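Local coordinates for protein probable enoyl-CoA hydratase/isomerase (Pseudomonas aeruginosa PAO1, PDB 5WYD) that probably acts as an enoyl-CoA hydratase/isomerase of the crotonase family, with hydro-lyase activity, and is implicated in biosynthesis of a diffusible signal factor, at residues A[50-55]-A[102-107]. The protein carries 1 engineered substitution. Sequence-based numbering, arbitrary orientation.
Sequences QLIEHL and FEALRD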
# COMPACT_ATOMS: atom_id res chain seq x y z
N GLN A 50 -28.99 0.77 9.26
CA GLN A 50 -29.57 -0.11 10.25
C GLN A 50 -30.14 -1.34 9.61
O GLN A 50 -29.91 -2.46 10.08
CB GLN A 50 -30.63 0.65 11.02
CG GLN A 50 -30.09 1.78 11.83
CD GLN A 50 -31.17 2.51 12.54
OE1 GLN A 50 -32.34 2.29 12.30
NE2 GLN A 50 -30.78 3.37 13.47
N LEU A 51 -30.81 -1.17 8.48
CA LEU A 51 -31.42 -2.33 7.87
C LEU A 51 -30.37 -3.36 7.52
O LEU A 51 -30.49 -4.53 7.90
CB LEU A 51 -32.24 -1.90 6.67
CG LEU A 51 -33.04 -2.92 5.89
CD1 LEU A 51 -33.90 -3.70 6.85
CD2 LEU A 51 -33.93 -2.07 5.01
N ILE A 52 -29.24 -2.90 6.97
CA ILE A 52 -28.16 -3.81 6.58
C ILE A 52 -27.64 -4.59 7.77
O ILE A 52 -27.40 -5.80 7.68
CB ILE A 52 -27.03 -3.03 5.91
CG1 ILE A 52 -27.52 -2.37 4.64
CG2 ILE A 52 -25.92 -3.98 5.55
CD1 ILE A 52 -27.97 -3.38 3.60
N GLU A 53 -27.47 -3.91 8.90
CA GLU A 53 -26.97 -4.59 10.08
C GLU A 53 -27.92 -5.66 10.57
O GLU A 53 -27.50 -6.72 11.03
CB GLU A 53 -26.71 -3.60 11.19
CG GLU A 53 -25.79 -2.51 10.76
CD GLU A 53 -25.60 -1.52 11.86
OE1 GLU A 53 -26.20 -1.74 12.93
OE2 GLU A 53 -24.89 -0.52 11.65
N HIS A 54 -29.22 -5.37 10.55
CA HIS A 54 -30.19 -6.37 10.95
C HIS A 54 -30.14 -7.54 9.99
O HIS A 54 -30.23 -8.70 10.40
CB HIS A 54 -31.58 -5.75 10.97
CG HIS A 54 -31.83 -4.89 12.17
ND1 HIS A 54 -31.32 -3.62 12.29
CD2 HIS A 54 -32.56 -5.11 13.29
CE1 HIS A 54 -31.71 -3.09 13.44
NE2 HIS A 54 -32.46 -3.97 14.06
N LEU A 55 -30.01 -7.24 8.69
CA LEU A 55 -29.95 -8.28 7.68
C LEU A 55 -28.72 -9.16 7.86
O LEU A 55 -28.80 -10.40 7.81
CB LEU A 55 -29.94 -7.63 6.30
CG LEU A 55 -31.18 -6.81 5.94
CD1 LEU A 55 -31.08 -6.27 4.53
CD2 LEU A 55 -32.47 -7.60 6.17
N PHE A 102 -23.94 3.63 2.55
CA PHE A 102 -23.50 2.93 1.35
C PHE A 102 -22.40 1.92 1.65
O PHE A 102 -22.37 0.83 1.07
CB PHE A 102 -23.05 3.92 0.28
CG PHE A 102 -24.17 4.72 -0.28
CD1 PHE A 102 -25.46 4.19 -0.40
CD2 PHE A 102 -23.95 5.99 -0.73
CE1 PHE A 102 -26.48 4.94 -0.93
CE2 PHE A 102 -24.96 6.72 -1.30
CZ PHE A 102 -26.22 6.21 -1.39
N GLU A 103 -21.46 2.28 2.52
CA GLU A 103 -20.45 1.31 2.89
C GLU A 103 -21.08 0.11 3.57
O GLU A 103 -20.65 -1.03 3.36
CB GLU A 103 -19.43 1.99 3.77
CG GLU A 103 -18.60 3.00 3.01
CD GLU A 103 -17.80 3.83 3.97
OE1 GLU A 103 -17.02 4.70 3.54
OE2 GLU A 103 -17.94 3.56 5.17
N ALA A 104 -22.10 0.34 4.39
CA ALA A 104 -22.80 -0.78 5.01
C ALA A 104 -23.41 -1.69 3.94
O ALA A 104 -23.32 -2.92 4.04
CB ALA A 104 -23.87 -0.28 5.97
N LEU A 105 -24.02 -1.09 2.91
CA LEU A 105 -24.61 -1.89 1.85
C LEU A 105 -23.54 -2.69 1.13
O LEU A 105 -23.66 -3.91 0.94
CB LEU A 105 -25.33 -0.96 0.86
CG LEU A 105 -25.78 -1.54 -0.48
CD1 LEU A 105 -26.76 -2.68 -0.26
CD2 LEU A 105 -26.31 -0.47 -1.49
N ARG A 106 -22.42 -2.02 0.84
CA ARG A 106 -21.28 -2.65 0.20
C ARG A 106 -20.75 -3.79 1.04
O ARG A 106 -20.17 -4.74 0.52
CB ARG A 106 -20.21 -1.60 -0.03
CG ARG A 106 -18.89 -2.17 -0.43
CD ARG A 106 -17.86 -1.06 -0.54
NE ARG A 106 -17.59 -0.38 0.71
CZ ARG A 106 -16.56 -0.67 1.50
NH1 ARG A 106 -15.74 -1.64 1.14
NH2 ARG A 106 -16.37 -0.00 2.62
N ASP A 107 -20.87 -3.68 2.35
CA ASP A 107 -20.40 -4.71 3.25
C ASP A 107 -21.47 -5.74 3.61
O ASP A 107 -21.24 -6.54 4.52
CB ASP A 107 -19.84 -4.06 4.51
CG ASP A 107 -18.57 -3.32 4.24
OD1 ASP A 107 -18.02 -3.45 3.13
OD2 ASP A 107 -18.13 -2.58 5.14
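I52 of helix 42-57 pushes its branched side chain against A104 and L105 near the C-terminal end of helix 88-106, where D107 is the first residue to leave helical geometry, and nearly all of the contact runs through this one residue. Its two branches part company at CB. CG2 sits anti to the backbone N and comes up against the backbone of the other helix, 3.2 Å from the carbonyl O of A104. That oxygen also takes a weak hydrogen bond from N of D107 (3.1 Å). CG1, turned anti to the carbonyl carbon (chi1 -62°), reaches the neighbouring residue and lies 4.1 Å from the CA of L105. At the fork itself, CB of I52 faces the methyl CB of A104 at 4.2 Å. The single methyl of A104 is consistent with the close approach of the backbones, 6.2 Å between the CA atoms of I52 and L105.

L105 starts out pointing away from helix 42-57, yet one of its methyls still takes part: CD1 of L105 lies 4.1 Å from CD1 of I52. Both side chains also touch L64 of strand 63-68, in the central sheet of the crotonase fold. L105 also packs on C127 and A130 of helix 123-130. E103, on the same helix but taking no part in this contact, forms a salt bridge with R242 of a second subunit.

No hydrogen bond or salt bridge links the two segments. The contact is small and mostly aliphatic, tightest where the CG2 methyl of I52 covers the A104 carbonyl without offering it a donor, so it works by van der Waals packing and the exclusion of water.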